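Side-chain contacts in putative alpha-galactosidase (Bacteroides fragilis, PDB 4NZJ), which probably hydrolyses terminal, non-reducing alpha-D-galactose residues from alpha-galactosides, as a member of glycoside hydrolase family 27: residues E117-T122 with D172-R177; A123-T128 with D363-N368; D143-P148 with K207-W212; G154-D159 with G194-Y199. All blocks are in the same frame, centred on the assembly; numbering follows the deposited sequence.

Interaction 1. Residues E117-T122 with D172-R177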
loop_
_atom_site.group_PDB
_atom_site.type_symbol
_atom_site.label_atom_id
_atom_site.label_comp_id
_atom_site.label_asym_id
_atom_site.label_seq_id
_atom_site.Cartn_x
_atom_site.Cartn_y
_atom_site.Cartn_z
ATOM N N GLU A 117 -23.256 0.892 3.876
ATOM C CA GLU A 117 -23.608 0.295 2.584
ATOM C C GLU A 117 -22.510 0.516 1.551
ATOM O O GLU A 117 -22.152 -0.400 0.806
ATOM C CB GLU A 117 -24.937 0.863 2.067
ATOM C CG GLU A 117 -25.311 0.444 0.648
ATOM C CD GLU A 117 -25.558 -1.047 0.515
ATOM O OE1 GLU A 117 -25.888 -1.682 1.536
ATOM O OE2 GLU A 117 -25.440 -1.582 -0.612
ATOM N N LEU A 118 -21.974 1.727 1.506
ATOM C CA LEU A 118 -20.971 2.069 0.508
ATOM C C LEU A 118 -19.604 1.425 0.777
ATOM O O LEU A 118 -18.888 1.077 -0.164
ATOM C CB LEU A 118 -20.866 3.595 0.376
ATOM C CG LEU A 118 -22.160 4.228 -0.149
ATOM C CD1 LEU A 118 -22.143 5.742 0.020
ATOM C CD2 LEU A 118 -22.429 3.859 -1.601
ATOM N N VAL A 119 -19.235 1.250 2.045
ATOM C CA VAL A 119 -18.022 0.505 2.370
ATOM C C VAL A 119 -18.173 -0.961 1.919
ATOM O O VAL A 119 -17.249 -1.533 1.341
ATOM C CB VAL A 119 -17.700 0.537 3.874
ATOM C CG1 VAL A 119 -16.484 -0.324 4.186
ATOM C CG2 VAL A 119 -17.449 1.966 4.336
ATOM N N LEU A 120 -19.324 -1.557 2.208
ATOM C CA LEU A 120 -19.576 -2.958 1.859
ATOM C C LEU A 120 -19.571 -3.159 0.346
ATOM O O LEU A 120 -19.013 -4.140 -0.150
ATOM C CB LEU A 120 -20.895 -3.447 2.459
ATOM C CG LEU A 120 -20.832 -4.058 3.863
ATOM C CD1 LEU A 120 -19.903 -3.311 4.801
ATOM C CD2 LEU A 120 -22.227 -4.184 4.454
ATOM N N GLN A 121 -20.172 -2.221 -0.384
ATOM C CA GLN A 121 -20.134 -2.256 -1.850
ATOM C C GLN A 121 -18.703 -2.190 -2.368
ATOM O O GLN A 121 -18.352 -2.849 -3.345
ATOM C CB GLN A 121 -20.917 -1.087 -2.441
ATOM C CG GLN A 121 -22.420 -1.238 -2.399
ATOM C CD GLN A 121 -23.128 -0.075 -3.063
ATOM O OE1 GLN A 121 -22.532 0.668 -3.848
ATOM N NE2 GLN A 121 -24.407 0.088 -2.758
ATOM N N THR A 122 -17.886 -1.370 -1.723
ATOM C CA THR A 122 -16.492 -1.243 -2.096
ATOM C C THR A 122 -15.735 -2.556 -1.872
ATOM O O THR A 122 -15.009 -3.004 -2.761
ATOM C CB THR A 122 -15.836 -0.074 -1.342
ATOM O OG1 THR A 122 -16.449 1.150 -1.767
ATOM C CG2 THR A 122 -14.342 -0.021 -1.603
ATOM N N ASP A 172 -16.454 -6.748 10.777
ATOM C CA ASP A 172 -16.778 -8.173 10.696
ATOM C C ASP A 172 -17.001 -8.608 9.248
ATOM O O ASP A 172 -16.514 -9.661 8.828
ATOM C CB ASP A 172 -18.017 -8.491 11.531
ATOM C CG ASP A 172 -17.756 -8.445 13.036
ATOM O OD1 ASP A 172 -16.592 -8.379 13.462
ATOM O OD2 ASP A 172 -18.737 -8.495 13.802
ATOM N N TYR A 173 -17.736 -7.798 8.491
ATOM C CA TYR A 173 -17.988 -8.073 7.078
ATOM C C TYR A 173 -16.678 -8.155 6.303
ATOM O O TYR A 173 -16.475 -9.077 5.501
ATOM C CB TYR A 173 -18.895 -6.987 6.484
ATOM C CG TYR A 173 -19.411 -7.274 5.098
ATOM C CD1 TYR A 173 -18.649 -6.977 3.972
ATOM C CD2 TYR A 173 -20.675 -7.821 4.905
ATOM C CE1 TYR A 173 -19.127 -7.231 2.694
ATOM C CE2 TYR A 173 -21.161 -8.077 3.632
ATOM C CZ TYR A 173 -20.392 -7.775 2.533
ATOM O OH TYR A 173 -20.881 -8.034 1.274
ATOM N N LEU A 174 -15.799 -7.191 6.554
ATOM C CA LEU A 174 -14.488 -7.147 5.905
ATOM C C LEU A 174 -13.633 -8.354 6.287
ATOM O O LEU A 174 -13.070 -9.013 5.421
ATOM C CB LEU A 174 -13.754 -5.839 6.237
ATOM C CG LEU A 174 -14.001 -4.657 5.286
ATOM C CD1 LEU A 174 -15.461 -4.498 4.897
ATOM C CD2 LEU A 174 -13.459 -3.368 5.898
ATOM N N HIS A 175 -13.550 -8.653 7.579
ATOM C CA HIS A 175 -12.698 -9.753 8.055
ATOM C C HIS A 175 -13.121 -11.109 7.497
ATOM O O HIS A 175 -12.273 -11.940 7.169
ATOM C CB HIS A 175 -12.714 -9.831 9.580
ATOM C CG HIS A 175 -12.065 -8.667 10.253
ATOM N ND1 HIS A 175 -12.350 -8.318 11.554
ATOM C CD2 HIS A 175 -11.170 -7.755 9.806
ATOM C CE1 HIS A 175 -11.649 -7.248 11.885
ATOM N NE2 HIS A 175 -10.923 -6.886 10.844
ATOM N N GLU A 176 -14.429 -11.315 7.375
ATOM C CA GLU A 176 -14.973 -12.545 6.794
ATOM C C GLU A 176 -14.485 -12.750 5.363
ATOM O O GLU A 176 -14.481 -13.871 4.860
ATOM C CB GLU A 176 -16.506 -12.513 6.809
ATOM C CG GLU A 176 -17.125 -12.738 8.178
ATOM C CD GLU A 176 -18.574 -12.286 8.249
ATOM O OE1 GLU A 176 -19.200 -12.095 7.181
ATOM O OE2 GLU A 176 -19.088 -12.116 9.375
ATOM N N ARG A 177 -14.087 -11.658 4.713
ATOM C CA ARG A 177 -13.632 -11.664 3.328
ATOM C C ARG A 177 -12.127 -11.395 3.186
ATOM O O ARG A 177 -11.612 -11.236 2.072
ATOM C CB ARG A 177 -14.452 -10.641 2.541
ATOM C CG ARG A 177 -15.892 -11.087 2.365
ATOM C CD ARG A 177 -16.848 -9.938 2.105
ATOM N NE ARG A 177 -18.213 -10.440 1.972
ATOM C CZ ARG A 177 -18.997 -10.810 2.983
ATOM N NH1 ARG A 177 -18.593 -10.711 4.246
ATOM N NH2 ARG A 177 -20.215 -11.267 2.731
#

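Interaction 2. Residues A123-T128 with D363-N368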
loop_
_atom_site.group_PDB
_atom_site.type_symbol
_atom_site.label_atom_id
_atom_site.label_comp_id
_atom_site.label_asym_id
_atom_site.label_seq_id
_atom_site.Cartn_x
_atom_site.Cartn_y
_atom_site.Cartn_z
ATOM N N ALA A 123 -15.915 -3.169 -0.704
ATOM C CA ALA A 123 -15.338 -4.490 -0.422
ATOM C C ALA A 123 -15.772 -5.530 -1.467
ATOM O O ALA A 123 -14.942 -6.273 -1.996
ATOM C CB ALA A 123 -15.724 -4.955 0.975
ATOM N N ASP A 124 -17.065 -5.575 -1.771
ATOM C CA ASP A 124 -17.590 -6.527 -2.754
ATOM C C ASP A 124 -16.923 -6.333 -4.121
ATOM O O ASP A 124 -16.577 -7.304 -4.801
ATOM C CB ASP A 124 -19.100 -6.354 -2.912
ATOM C CG ASP A 124 -19.893 -6.817 -1.693
ATOM O OD1 ASP A 124 -19.321 -7.435 -0.774
ATOM O OD2 ASP A 124 -21.119 -6.565 -1.667
ATOM N N ALA A 125 -16.744 -5.075 -4.514
ATOM C CA ALA A 125 -16.141 -4.758 -5.808
ATOM C C ALA A 125 -14.672 -5.167 -5.865
ATOM O O ALA A 125 -14.195 -5.624 -6.900
ATOM C CB ALA A 125 -16.288 -3.276 -6.115
HETATM N N MSE A 126 -13.962 -5.009 -4.752
HETATM C CA MSE A 126 -12.545 -5.385 -4.689
HETATM C C MSE A 126 -12.370 -6.884 -4.802
HETATM O O MSE A 126 -11.347 -7.363 -5.307
HETATM C CB MSE A 126 -11.916 -4.834 -3.413
HETATM C CG MSE A 126 -11.713 -3.332 -3.570
HETATM SE SE MSE A 126 -11.222 -2.453 -1.880
HETATM C CE MSE A 126 -9.392 -3.139 -1.687
ATOM N N ILE A 127 -13.364 -7.644 -4.357
ATOM C CA ILE A 127 -13.352 -9.093 -4.556
ATOM C C ILE A 127 -13.517 -9.438 -6.033
ATOM O O ILE A 127 -12.768 -10.252 -6.578
ATOM C CB ILE A 127 -14.450 -9.789 -3.726
ATOM C CG1 ILE A 127 -14.151 -9.630 -2.232
ATOM C CG2 ILE A 127 -14.566 -11.267 -4.096
ATOM C CD1 ILE A 127 -15.263 -10.110 -1.335
ATOM N N THR A 128 -14.498 -8.819 -6.680
ATOM C CA THR A 128 -14.858 -9.196 -8.044
ATOM C C THR A 128 -14.031 -8.510 -9.132
ATOM O O THR A 128 -14.015 -8.990 -10.269
ATOM C CB THR A 128 -16.358 -8.963 -8.310
ATOM O OG1 THR A 128 -16.675 -7.582 -8.115
ATOM C CG2 THR A 128 -17.191 -9.796 -7.359
ATOM N N ASP A 363 -12.742 5.484 -7.052
ATOM C CA ASP A 363 -13.938 4.704 -6.763
ATOM C C ASP A 363 -13.743 3.332 -7.387
ATOM O O ASP A 363 -13.835 3.181 -8.605
ATOM C CB ASP A 363 -15.178 5.390 -7.342
ATOM C CG ASP A 363 -16.487 4.706 -6.943
ATOM O OD1 ASP A 363 -16.474 3.590 -6.375
ATOM O OD2 ASP A 363 -17.554 5.306 -7.189
ATOM N N VAL A 364 -13.491 2.329 -6.557
ATOM C CA VAL A 364 -13.129 1.007 -7.071
ATOM C C VAL A 364 -14.330 0.162 -7.517
ATOM O O VAL A 364 -14.159 -0.963 -7.979
ATOM C CB VAL A 364 -12.231 0.222 -6.077
ATOM C CG1 VAL A 364 -10.917 0.954 -5.848
ATOM C CG2 VAL A 364 -12.946 -0.023 -4.761
ATOM N N ARG A 365 -15.541 0.708 -7.405
ATOM C CA ARG A 365 -16.746 -0.002 -7.825
ATOM C C ARG A 365 -17.005 0.059 -9.331
ATOM O O ARG A 365 -17.695 -0.811 -9.863
ATOM C CB ARG A 365 -17.974 0.577 -7.129
ATOM C CG ARG A 365 -17.954 0.500 -5.610
ATOM C CD ARG A 365 -19.134 1.257 -5.027
ATOM N NE ARG A 365 -19.091 2.668 -5.404
ATOM C CZ ARG A 365 -20.097 3.528 -5.264
ATOM N NH1 ARG A 365 -21.263 3.150 -4.752
ATOM N NH2 ARG A 365 -19.934 4.785 -5.658
ATOM N N ASN A 366 -16.483 1.085 -10.006
ATOM C CA ASN A 366 -16.839 1.338 -11.404
ATOM C C ASN A 366 -15.650 1.795 -12.251
ATOM O O ASN A 366 -15.766 2.701 -13.083
ATOM C CB ASN A 366 -17.991 2.351 -11.465
ATOM C CG ASN A 366 -17.813 3.493 -10.483
ATOM O OD1 ASN A 366 -16.781 4.164 -10.485
ATOM N ND2 ASN A 366 -18.813 3.709 -9.622
HETATM N N MSE A 367 -14.513 1.143 -12.061
HETATM C CA MSE A 367 -13.334 1.488 -12.847
HETATM C C MSE A 367 -13.386 0.832 -14.192
HETATM O O MSE A 367 -14.086 -0.169 -14.389
HETATM C CB MSE A 367 -12.073 1.097 -12.109
HETATM C CG MSE A 367 -12.034 1.929 -10.843
HETATM SE SE MSE A 367 -10.269 1.762 -10.030
HETATM C CE MSE A 367 -10.409 -0.110 -9.432
ATOM N N ASN A 368 -12.672 1.420 -15.145
ATOM C CA ASN A 368 -12.595 0.807 -16.465
ATOM C C ASN A 368 -11.431 -0.172 -16.544
ATOM O O ASN A 368 -10.568 -0.224 -15.653
ATOM C CB ASN A 368 -12.560 1.847 -17.592
ATOM C CG ASN A 368 -11.352 2.760 -17.530
ATOM O OD1 ASN A 368 -10.310 2.411 -16.980
ATOM N ND2 ASN A 368 -11.490 3.944 -18.119
#

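Interaction 3. Residues D143-P148 with K207-W212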
loop_
_atom_site.group_PDB
_atom_site.type_symbol
_atom_site.label_atom_id
_atom_site.label_comp_id
_atom_site.label_asym_id
_atom_site.label_seq_id
_atom_site.Cartn_x
_atom_site.Cartn_y
_atom_site.Cartn_z
ATOM N N ASP A 143 -12.200 10.668 7.329
ATOM C CA ASP A 143 -12.778 11.618 8.286
ATOM C C ASP A 143 -14.318 11.575 8.246
ATOM O O ASP A 143 -14.915 11.097 7.278
ATOM C CB ASP A 143 -12.256 13.024 7.924
ATOM C CG ASP A 143 -12.262 14.021 9.086
ATOM O OD1 ASP A 143 -12.763 13.738 10.192
ATOM O OD2 ASP A 143 -11.732 15.135 8.846
ATOM N N PHE A 144 -14.949 12.073 9.310
ATOM C CA PHE A 144 -16.415 12.211 9.416
ATOM C C PHE A 144 -17.207 10.911 9.641
ATOM O O PHE A 144 -18.427 10.904 9.454
ATOM C CB PHE A 144 -17.027 12.944 8.208
ATOM C CG PHE A 144 -16.578 14.369 8.046
ATOM C CD1 PHE A 144 -15.467 14.673 7.277
ATOM C CD2 PHE A 144 -17.307 15.405 8.610
ATOM C CE1 PHE A 144 -15.076 15.987 7.091
ATOM C CE2 PHE A 144 -16.917 16.721 8.435
ATOM C CZ PHE A 144 -15.800 17.009 7.677
ATOM N N TRP A 145 -16.550 9.830 10.055
ATOM C CA TRP A 145 -17.285 8.653 10.548
ATOM C C TRP A 145 -17.882 8.936 11.935
ATOM O O TRP A 145 -18.839 8.281 12.358
ATOM C CB TRP A 145 -16.386 7.411 10.598
ATOM C CG TRP A 145 -15.245 7.548 11.543
ATOM C CD1 TRP A 145 -13.985 7.982 11.253
ATOM C CD2 TRP A 145 -15.259 7.259 12.945
ATOM N NE1 TRP A 145 -13.213 7.992 12.397
ATOM C CE2 TRP A 145 -13.976 7.553 13.447
ATOM C CE3 TRP A 145 -16.243 6.797 13.830
ATOM C CZ2 TRP A 145 -13.645 7.387 14.792
ATOM C CZ3 TRP A 145 -15.911 6.629 15.163
ATOM C CH2 TRP A 145 -14.624 6.926 15.632
ATOM N N GLN A 146 -17.291 9.904 12.630
ATOM C CA GLN A 146 -17.680 10.284 13.987
ATOM C C GLN A 146 -18.407 11.624 14.013
ATOM O O GLN A 146 -18.311 12.414 13.064
ATOM C CB GLN A 146 -16.443 10.342 14.896
ATOM C CG GLN A 146 -15.480 11.509 14.652
ATOM C CD GLN A 146 -14.458 11.236 13.555
ATOM O OE1 GLN A 146 -14.816 11.005 12.391
ATOM N NE2 GLN A 146 -13.173 11.266 13.917
ATOM N N LEU A 147 -19.110 11.885 15.113
ATOM C CA LEU A 147 -19.836 13.134 15.296
ATOM C C LEU A 147 -18.883 14.251 15.741
ATOM O O LEU A 147 -17.754 13.981 16.158
ATOM C CB LEU A 147 -20.966 12.955 16.315
ATOM C CG LEU A 147 -22.053 11.947 15.927
ATOM C CD1 LEU A 147 -23.123 11.891 17.006
ATOM C CD2 LEU A 147 -22.676 12.279 14.579
ATOM N N PRO A 148 -19.331 15.512 15.635
ATOM C CA PRO A 148 -18.465 16.643 15.982
ATOM C C PRO A 148 -17.911 16.633 17.407
ATOM O O PRO A 148 -16.750 16.988 17.609
ATOM C CB PRO A 148 -19.371 17.855 15.780
ATOM C CG PRO A 148 -20.349 17.421 14.749
ATOM C CD PRO A 148 -20.582 15.958 14.993
ATOM N N LYS A 207 -8.679 1.721 22.519
ATOM C CA LYS A 207 -9.412 0.565 23.038
ATOM C C LYS A 207 -10.737 0.393 22.304
ATOM O O LYS A 207 -11.153 -0.732 22.017
ATOM C CB LYS A 207 -9.642 0.683 24.547
ATOM C CG LYS A 207 -8.384 0.458 25.369
ATOM C CD LYS A 207 -7.855 -0.957 25.191
ATOM C CE LYS A 207 -6.525 -1.159 25.896
ATOM N NZ LYS A 207 -6.506 -0.520 27.240
ATOM N N ASP A 208 -11.396 1.506 21.983
ATOM C CA ASP A 208 -12.634 1.432 21.207
ATOM C C ASP A 208 -12.347 0.896 19.806
ATOM O O ASP A 208 -13.040 -0.017 19.330
ATOM C CB ASP A 208 -13.327 2.798 21.119
ATOM C CG ASP A 208 -14.112 3.152 22.375
ATOM O OD1 ASP A 208 -14.348 2.280 23.244
ATOM O OD2 ASP A 208 -14.528 4.324 22.489
ATOM N N PHE A 209 -11.326 1.447 19.147
ATOM C CA PHE A 209 -10.955 0.969 17.815
ATOM C C PHE A 209 -10.711 -0.537 17.826
ATOM O O PHE A 209 -11.210 -1.263 16.959
ATOM C CB PHE A 209 -9.714 1.694 17.266
ATOM C CG PHE A 209 -9.872 3.185 17.125
ATOM C CD1 PHE A 209 -11.114 3.766 16.891
ATOM C CD2 PHE A 209 -8.760 4.014 17.216
ATOM C CE1 PHE A 209 -11.239 5.139 16.760
ATOM C CE2 PHE A 209 -8.883 5.385 17.081
ATOM C CZ PHE A 209 -10.125 5.947 16.859
ATOM N N ALA A 210 -9.954 -1.009 18.814
ATOM C CA ALA A 210 -9.653 -2.434 18.924
ATOM C C ALA A 210 -10.919 -3.258 19.160
ATOM O O ALA A 210 -11.093 -4.320 18.554
ATOM C CB ALA A 210 -8.632 -2.683 20.021
ATOM N N SER A 211 -11.816 -2.765 20.011
ATOM C CA SER A 211 -13.078 -3.469 20.272
ATOM C C SER A 211 -13.937 -3.595 19.008
ATOM O O SER A 211 -14.709 -4.555 18.869
ATOM C CB SER A 211 -13.868 -2.797 21.405
ATOM O OG SER A 211 -14.529 -1.622 20.967
ATOM N N TRP A 212 -13.801 -2.638 18.092
ATOM C CA TRP A 212 -14.546 -2.670 16.837
ATOM C C TRP A 212 -13.880 -3.525 15.765
ATOM O O TRP A 212 -14.480 -3.774 14.720
ATOM C CB TRP A 212 -14.736 -1.262 16.286
ATOM C CG TRP A 212 -15.432 -0.333 17.208
ATOM C CD1 TRP A 212 -16.262 -0.658 18.242
ATOM C CD2 TRP A 212 -15.374 1.095 17.173
ATOM N NE1 TRP A 212 -16.718 0.480 18.859
ATOM C CE2 TRP A 212 -16.179 1.573 18.226
ATOM C CE3 TRP A 212 -14.704 2.019 16.358
ATOM C CZ2 TRP A 212 -16.343 2.936 18.482
ATOM C CZ3 TRP A 212 -14.864 3.372 16.615
ATOM C CH2 TRP A 212 -15.674 3.818 17.668
#

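Interaction 4. Residues G154-D159 with G194-Y199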
loop_
_atom_site.group_PDB
_atom_site.type_symbol
_atom_site.label_atom_id
_atom_site.label_comp_id
_atom_site.label_asym_id
_atom_site.label_seq_id
_atom_site.Cartn_x
_atom_site.Cartn_y
_atom_site.Cartn_z
ATOM N N GLY A 154 -17.356 10.189 27.423
ATOM C CA GLY A 154 -15.909 10.170 27.228
ATOM C C GLY A 154 -15.452 9.461 25.976
ATOM O O GLY A 154 -14.252 9.335 25.747
ATOM N N HIS A 155 -16.403 9.006 25.156
ATOM C CA HIS A 155 -16.089 8.246 23.945
ATOM C C HIS A 155 -16.459 9.000 22.674
ATOM O O HIS A 155 -17.427 9.764 22.650
ATOM C CB HIS A 155 -16.850 6.918 23.954
ATOM C CG HIS A 155 -16.435 5.994 25.051
ATOM N ND1 HIS A 155 -15.597 4.922 24.842
ATOM C CD2 HIS A 155 -16.733 5.987 26.371
ATOM C CE1 HIS A 155 -15.394 4.294 25.987
ATOM N NE2 HIS A 155 -16.075 4.920 26.929
ATOM N N LEU A 156 -15.701 8.741 21.615
ATOM C CA LEU A 156 -16.078 9.179 20.275
ATOM C C LEU A 156 -17.467 8.637 19.973
ATOM O O LEU A 156 -17.821 7.535 20.410
ATOM C CB LEU A 156 -15.080 8.665 19.244
ATOM C CG LEU A 156 -13.679 9.264 19.338
ATOM C CD1 LEU A 156 -12.711 8.434 18.504
ATOM C CD2 LEU A 156 -13.670 10.724 18.911
ATOM N N GLN A 157 -18.264 9.417 19.253
ATOM C CA GLN A 157 -19.609 8.991 18.876
ATOM C C GLN A 157 -19.633 8.613 17.410
ATOM O O GLN A 157 -19.361 9.441 16.559
ATOM C CB GLN A 157 -20.610 10.110 19.116
ATOM C CG GLN A 157 -20.704 10.571 20.555
ATOM C CD GLN A 157 -21.780 11.620 20.728
ATOM O OE1 GLN A 157 -22.944 11.292 20.950
ATOM N NE2 GLN A 157 -21.402 12.889 20.617
ATOM N N ILE A 158 -19.950 7.360 17.115
ATOM C CA ILE A 158 -20.115 6.933 15.728
ATOM C C ILE A 158 -21.333 7.654 15.155
ATOM O O ILE A 158 -22.357 7.780 15.819
ATOM C CB ILE A 158 -20.322 5.409 15.618
ATOM C CG1 ILE A 158 -19.068 4.661 16.081
ATOM C CG2 ILE A 158 -20.656 5.022 14.183
ATOM C CD1 ILE A 158 -19.332 3.229 16.486
ATOM N N ASP A 159 -21.208 8.150 13.927
ATOM C CA ASP A 159 -22.359 8.705 13.220
ATOM C C ASP A 159 -23.245 7.525 12.821
ATOM O O ASP A 159 -22.943 6.818 11.849
ATOM C CB ASP A 159 -21.900 9.491 11.988
ATOM C CG ASP A 159 -23.038 10.190 11.277
ATOM O OD1 ASP A 159 -24.204 9.740 11.380
ATOM O OD2 ASP A 159 -22.760 11.211 10.609
ATOM N N GLY A 194 -13.268 18.941 11.167
ATOM C CA GLY A 194 -13.930 19.614 12.276
ATOM C C GLY A 194 -14.819 18.710 13.121
ATOM O O GLY A 194 -15.706 19.202 13.819
ATOM N N VAL A 195 -14.591 17.397 13.068
ATOM C CA VAL A 195 -15.293 16.463 13.968
ATOM C C VAL A 195 -14.322 16.003 15.063
ATOM O O VAL A 195 -13.180 16.452 15.105
ATOM C CB VAL A 195 -15.968 15.294 13.213
ATOM C CG1 VAL A 195 -17.128 15.824 12.373
ATOM C CG2 VAL A 195 -14.975 14.539 12.346
ATOM N N CYS A 196 -14.766 15.135 15.967
ATOM C CA CYS A 196 -13.998 14.897 17.191
ATOM C C CYS A 196 -12.697 14.132 16.929
ATOM O O CYS A 196 -12.703 13.106 16.252
ATOM C CB CYS A 196 -14.839 14.137 18.208
ATOM S SG CYS A 196 -14.132 14.232 19.864
ATOM N N GLY A 197 -11.591 14.646 17.472
ATOM C CA GLY A 197 -10.298 13.953 17.436
ATOM C C GLY A 197 -9.962 13.298 18.774
ATOM O O GLY A 197 -10.779 13.304 19.694
ATOM N N SER A 198 -8.740 12.781 18.894
ATOM C CA SER A 198 -8.363 11.900 20.008
ATOM C C SER A 198 -7.398 12.492 21.042
ATOM O O SER A 198 -7.044 11.811 22.008
ATOM C CB SER A 198 -7.734 10.622 19.455
ATOM O OG SER A 198 -8.676 9.854 18.726
ATOM N N TYR A 199 -6.954 13.731 20.861
ATOM C CA TYR A 199 -5.981 14.293 21.795
ATOM C C TYR A 199 -6.493 14.268 23.239
ATOM O O TYR A 199 -7.571 14.781 23.535
ATOM C CB TYR A 199 -5.598 15.714 21.391
ATOM C CG TYR A 199 -4.591 16.336 22.328
ATOM C CD1 TYR A 199 -3.329 15.782 22.473
ATOM C CD2 TYR A 199 -4.902 17.467 23.068
ATOM C CE1 TYR A 199 -2.397 16.334 23.328
ATOM C CE2 TYR A 199 -3.975 18.030 23.930
ATOM C CZ TYR A 199 -2.725 17.456 24.052
ATOM O OH TYR A 199 -1.797 18.005 24.903
#

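Interaction 1. Residues E117-T122 with D172-R177
Leu-120 and Tyr-173 mark the closest approach of two helical backbones, their CA atoms 7.5 Å apart, where helix 116-128 meets the last turns of helix 166-176. These are the helices that follow the first two strands of the (beta/alpha)8 barrel, neighbours in its outer layer. CB of Tyr-173 points toward the other helix and CG lies anti to the backbone N (chi1 -170°), which lays one ring face against Leu-120. Leu-120 CG stands 3.6 Å from the centroid of the Tyr-173 ring and 9° off the ring normal, a CH-pi contact, while CD1 and CD2 spread out over the ring atoms. The guanidinium of Arg-177 backs the opposite face from its own helix end, NH1 above the ring centre, held there by a bond from Arg-177 NH1 to Tyr-173 O (3.0 Å) and a weak one to Glu-176 OE1. Nearer the barrel wall, Val-119 CG1 and Leu-174 CD1 pack more loosely at 4.4 Å, and both side chains also rest on Ile-139 of strand 138-140. Between the two segments the contact is thus apolar and CH-pi, without a hydrogen bond. Just past them, the bond of Tyr-173 OH to Asp-124 of helix 116-128 gives the pair of helices a polar tie and probably limits the movement of the ring.

Interaction 2. Residues A123-T128 with D363-N368
Ala-125 and Arg-365 lie with their CA atoms only 5.2 Å apart, where helix 116-128, which follows the first strand of the TIM barrel, meets the loop after the eighth strand. The contact therefore falls at the seam where the barrel closes. Its tight part rests on the small Ala-125 side chain: CB points into the loop and comes within 3.7 Å of Arg-365 CA, and is as near to Val-364 O. Beside it, Met-126, present as selenomethionine, meets Val-364. Met-126 CG approaches Val-364 CG2 at 3.7 Å, the selenium sits slightly farther from the same methyl, and the bent methionine chain runs on to Ile-139 of strand 138-140. Val-364 also packs on Thr-122 and Met-131; Met-126 and Val-364 are buried. Toward the surface the fit slackens. Arg-365 CG stays 4.2 Å from Ala-125 CB, beyond CG the chain leaves the alanine, and the bend at chi3 (-60°) turns the guanidinium onto Asp-363 of its own loop, while NH1 reaches Gln-121 OE1 on helix 116-128. Asn-366 is exposed. The loop is stiffened from within: a type I turn runs from Asp-363 to Asn-366, and an Asx turn joins Asp-363 OD1 to Arg-365 N. The same carboxylate takes the arginine side-on, Arg-365 NE lying 2.9 Å from Asp-363 OD1, on its syn lone pair, and Arg-365 NH2 2.9 Å from Asp-363 OD2.

Interaction 3. Residues D143-P148 with K207-W212
Trp-145 reaches across to Phe-209 and Trp-212, an all-aromatic junction in the (beta/alpha)8 barrel between the loop after the second strand and the helix after the third. CB of Trp-145 already points toward helix 202-212. From there chi1 of 63° sets CG between the backbone N and the carbonyl carbon and sends the indole out to the helix. Along the pyrrole edge NE1 donates to the carbonyl O of Tyr-184 on strand 180-186, a bond that fixes the rotation of the ring, and Gln-146 CB lies over one face, displaced toward the rim. The six-membered ring does the touching. Its CZ2 meets Phe-209 CE1 at 3.8 Å. At the tip, Trp-145 CH2 comes to 3.7 Å from Trp-212 CZ3, at the edge of that ring and near its plane, and also lies near the plane of the Phe-209 ring. Trp-145 CZ3, the next atom round, is just as close to Trp-212 CZ3 and only slightly farther from Trp-212 CH2. The two indoles are turned steeply, their planes at 82° and the centroids of their six-membered rings 5.6 Å apart. All three aromatic side chains touch Ile-183, so the cluster joins loop and helix to strand 180-186. On the helix itself, Asp-208 O accepts from Trp-212 N and from Ser-211 OG (2.7 Å), and it lies 3.2 Å above the plane of the Trp-212 ring, offset toward its rim.

Interaction 4. Residues G154-D159 with G194-Y199
Leu-156 and Cys-196 bring two irregular loops together, their CA atoms 6.8 Å apart. The leucine lies alongside rather than head-on: with chi1 at -67° and chi2 at 166°, the CB-CG bond runs roughly toward Ser-198, and CD2 branches off it toward Cys-196. Leu-156 CD2 is nestled against the cysteine, 3.7 Å from Cys-196 SG and equally close to its CB, so the methyl touches the flank of the CB-SG bond rather than the sulfur alone. Cys-196 offers that flank because CB points at the leucine while SG is turned anti to the backbone N (chi1 -164°). The same methyl lies 4.0 Å from Gly-197 O. The other methyl, CD1, has Ser-198 as its neighbour, whose OG stands 4.3 Å from it and is bonded to Asp-205 and Ser-185. Toward Leu-156 the sulfur is an apolar contact surface; the disulfide of this region joins Cys-192 to Cys-222. Arg-150 flanks the pair, touching both side chains and donating to Gly-197 O, and Leu-156 also lies on Phe-209 of helix 202-212. Leu-147 bonds through its backbone to both Gln-157 and Cys-196, bridging the two loops. The arrangement is that of a TIM barrel whose long loops, after the second and third strands, are packed on one another beyond the ends of the strands.

All four contacts belong to the catalytic barrel domain. From the N terminus, helix 116-128 comes first and serves two of them: 117-122 closes a loop of about 50 residues onto helix 166-176 (interaction 1), while 123-128 pairs with 363-368, after the eighth strand, and closes nearly the whole barrel (interaction 2). The two cross along the chain and meet on the shared helix. Interaction 1 also crosses interactions 3 and 4. Interaction 4 lies within the span of interaction 3, and both within that of interaction 2. Interactions 3 and 4 adjoin through His-155 and Asp-208; 3 ties the loop after strand 138-140 to helix 202-212, 4 ties that loop to the one after strand 180-186.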